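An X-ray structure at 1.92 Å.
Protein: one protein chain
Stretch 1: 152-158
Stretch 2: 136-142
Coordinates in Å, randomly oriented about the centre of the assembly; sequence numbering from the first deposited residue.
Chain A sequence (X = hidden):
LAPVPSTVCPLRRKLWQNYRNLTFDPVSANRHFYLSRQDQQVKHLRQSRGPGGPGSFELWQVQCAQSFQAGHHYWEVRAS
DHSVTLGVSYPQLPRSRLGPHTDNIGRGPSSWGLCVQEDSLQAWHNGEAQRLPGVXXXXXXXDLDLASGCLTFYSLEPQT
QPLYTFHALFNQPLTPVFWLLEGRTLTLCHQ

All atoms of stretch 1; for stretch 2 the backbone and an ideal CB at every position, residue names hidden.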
# COMPACT_ATOMS: atom_id res chain seq x y z
N THR A 152 -8.00 -2.40 8.10
CA THR A 152 -7.40 -1.56 9.13
C THR A 152 -5.93 -1.37 8.83
O THR A 152 -5.22 -2.35 8.57
CB THR A 152 -7.56 -2.15 10.53
OG1 THR A 152 -8.95 -2.35 10.81
CG2 THR A 152 -6.96 -1.16 11.59
N PHE A 153 -5.48 -0.12 8.87
CA PHE A 153 -4.07 0.22 8.75
C PHE A 153 -3.45 0.37 10.13
O PHE A 153 -4.04 0.97 11.04
CB PHE A 153 -3.90 1.54 7.99
CG PHE A 153 -4.33 1.49 6.58
CD1 PHE A 153 -5.65 1.70 6.24
CD2 PHE A 153 -3.42 1.19 5.58
CE1 PHE A 153 -6.04 1.66 4.91
CE2 PHE A 153 -3.83 1.14 4.25
CZ PHE A 153 -5.12 1.36 3.93
N TYR A 154 -2.21 -0.11 10.26
CA TYR A 154 -1.46 -0.07 11.51
C TYR A 154 -0.13 0.64 11.32
O TYR A 154 0.48 0.60 10.25
CB TYR A 154 -1.17 -1.48 12.05
CG TYR A 154 -2.38 -2.21 12.60
CD1 TYR A 154 -3.27 -2.87 11.75
CD2 TYR A 154 -2.63 -2.21 13.97
CE1 TYR A 154 -4.40 -3.54 12.26
CE2 TYR A 154 -3.73 -2.88 14.49
CZ TYR A 154 -4.61 -3.54 13.64
OH TYR A 154 -5.69 -4.17 14.19
N SER A 155 0.34 1.25 12.40
CA SER A 155 1.75 1.55 12.57
C SER A 155 2.31 0.52 13.53
O SER A 155 1.63 0.12 14.47
CB SER A 155 1.95 2.98 13.10
OG SER A 155 3.33 3.20 13.33
N LEU A 156 3.53 0.04 13.27
CA LEU A 156 4.02 -1.05 14.09
C LEU A 156 5.19 -0.61 14.97
O LEU A 156 5.60 -1.36 15.85
CB LEU A 156 4.50 -2.23 13.23
CG LEU A 156 3.30 -3.09 12.77
CD1 LEU A 156 2.46 -3.79 13.84
CD2 LEU A 156 2.48 -2.50 11.62
N GLU A 157 5.76 0.57 14.72
CA GLU A 157 6.87 1.07 15.52
C GLU A 157 6.55 2.50 15.95
O GLU A 157 6.09 3.32 15.12
CB GLU A 157 8.21 0.99 14.76
CG GLU A 157 8.21 1.63 13.37
CD GLU A 157 9.57 1.62 12.69
OE1 GLU A 157 9.99 2.70 12.20
OE2 GLU A 157 10.22 0.55 12.66
N PRO A 158 6.72 2.84 17.23
CA PRO A 158 7.24 1.97 18.29
C PRO A 158 6.26 0.97 18.92
O PRO A 158 6.72 0.02 19.56
CB PRO A 158 7.70 2.97 19.35
CG PRO A 158 6.75 4.10 19.19
CD PRO A 158 6.48 4.21 17.72
N UNK A 136 5.51 9.05 13.19
CA UNK A 136 6.92 8.95 12.85
C UNK A 136 7.32 7.56 12.37
O UNK A 136 8.31 7.44 11.63
CB UNK A 136 7.77 9.34 14.06
N UNK A 137 6.60 6.51 12.76
CA UNK A 137 6.99 5.17 12.35
C UNK A 137 6.81 4.96 10.86
O UNK A 137 5.87 5.47 10.25
CB UNK A 137 6.18 4.12 13.12
N UNK A 138 7.72 4.18 10.28
CA UNK A 138 7.68 3.88 8.85
C UNK A 138 7.42 2.41 8.56
O UNK A 138 7.56 1.98 7.41
CB UNK A 138 9.00 4.30 8.19
N UNK A 139 7.05 1.62 9.56
CA UNK A 139 6.69 0.21 9.37
C UNK A 139 5.18 0.12 9.51
O UNK A 139 4.63 0.36 10.60
CB UNK A 139 7.40 -0.70 10.37
N UNK A 140 4.49 -0.20 8.42
CA UNK A 140 3.05 -0.07 8.35
C UNK A 140 2.43 -1.42 8.06
O UNK A 140 2.98 -2.21 7.29
CB UNK A 140 2.64 0.95 7.29
N UNK A 141 1.28 -1.69 8.67
CA UNK A 141 0.57 -2.93 8.46
C UNK A 141 -0.80 -2.69 7.85
O UNK A 141 -1.43 -1.66 8.09
CB UNK A 141 0.44 -3.69 9.78
N UNK A 142 -1.27 -3.67 7.07
CA UNK A 142 -2.62 -3.67 6.51
C UNK A 142 -3.28 -5.00 6.85
O UNK A 142 -2.80 -6.06 6.44
CB UNK A 142 -2.60 -3.44 5.00

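Position 136 lies in loop, with its CA-to-CB bond sideways to stretch 1 and nothing of that stretch within 5.5 Å of the ideal CB. Many side chains would do. The deposited residue is Ser 136, which makes no contact with stretch 1.

At position 137 the ideal CB points toward stretch 1 and falls 2.2 Å from Glu 157 O and 3.0 Å from Ser 155 OG. The first distance is a clash, so in this backbone only a residue without a side chain fits. It is Gly 137, whose bare CA approaches Glu 157 O to 3.5 Å in a CA-H...O contact. Water 1 bridges the two stretches, accepting from Gly 137 N (2.8 Å) and donating to Glu 157 O (2.8 Å).

Position 138 turns its CB away, and the ideal CB stays 4.4 Å from Glu 157 OE1. The backbone does the work: its N donates a weak hydrogen bond to Glu 157 OE1 (3.3 Å). Almost any side chain except proline, which lacks the N-H, would suit. Arg 138 occupies it, and its NH1 bends back to Gly 137 O in a weak hydrogen bond of 3.2 Å.

Position 139 points toward stretch 1, its ideal CB 4.3 Å from Leu 156 CB and 3.8 Å from Glu 157 OE2. A medium-sized aliphatic residue such as leucine, isoleucine or valine would suit the apolar neighbour. Leu 139 places CD2 3.9 Å from Leu 156 CB, while its O accepts from Leu 156 N (2.9 Å) and from water 2 (2.7 Å).

Position 140 pairs with Ser 155 in the antiparallel, non-hydrogen-bonded manner, their side chains on the same sheet face. Extended phi/psi favours beta-branched, aliphatic or aromatic residues alike. With Leu 140, CD2 reaches to 4.4 Å from Ser 155 CB.

Position 141 is the hydrogen-bonded partner of Tyr 154, on whose face an ideal CB would lie 3.0 Å from Leu 156 CD2, a clash that again calls for glycine. Gly 141 lets Leu 156 CD2 settle 3.3 Å from its N. That N still donates to Tyr 154 O (2.9 Å), and Gly 141 O receives Tyr 154 N (2.8 Å).

Position 142 shares a face with Phe 153, whose CD2 is 4.7 Å from the ideal CB; a flexible apolar or aromatic side chain could lie along the ring. Met 142 brings CG to 3.6 Å from Phe 153 CD2, with SD 5.0 Å from the ring centroid in an oblique sulfur-aromatic contact.

Stretch 2 (136-142) SGRLLGM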
# COMPACT_ATOMS: atom_id res chain seq x y z
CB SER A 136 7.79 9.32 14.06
OG SER A 136 7.40 8.57 15.20
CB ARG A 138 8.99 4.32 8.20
CG ARG A 138 9.22 5.84 8.26
CD ARG A 138 8.26 6.58 7.35
NE ARG A 138 8.36 8.04 7.57
CZ ARG A 138 7.46 8.78 8.22
NH1 ARG A 138 6.38 8.20 8.72
NH2 ARG A 138 7.64 10.09 8.38
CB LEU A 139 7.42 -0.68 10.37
CG LEU A 139 7.10 -2.16 10.23
CD1 LEU A 139 7.46 -2.67 8.85
CD2 LEU A 139 7.82 -2.96 11.30
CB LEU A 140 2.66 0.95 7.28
CG LEU A 140 3.34 2.29 7.57
CD1 LEU A 140 3.34 3.17 6.34
CD2 LEU A 140 2.65 2.95 8.75
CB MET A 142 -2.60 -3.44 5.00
CG MET A 142 -2.05 -2.03 4.64
SD MET A 142 -1.78 -1.84 2.86
CE MET A 142 -3.45 -1.94 2.25
O HOH W 1 4.89 5.84 14.92
O HOH W 2 5.46 2.31 12.32
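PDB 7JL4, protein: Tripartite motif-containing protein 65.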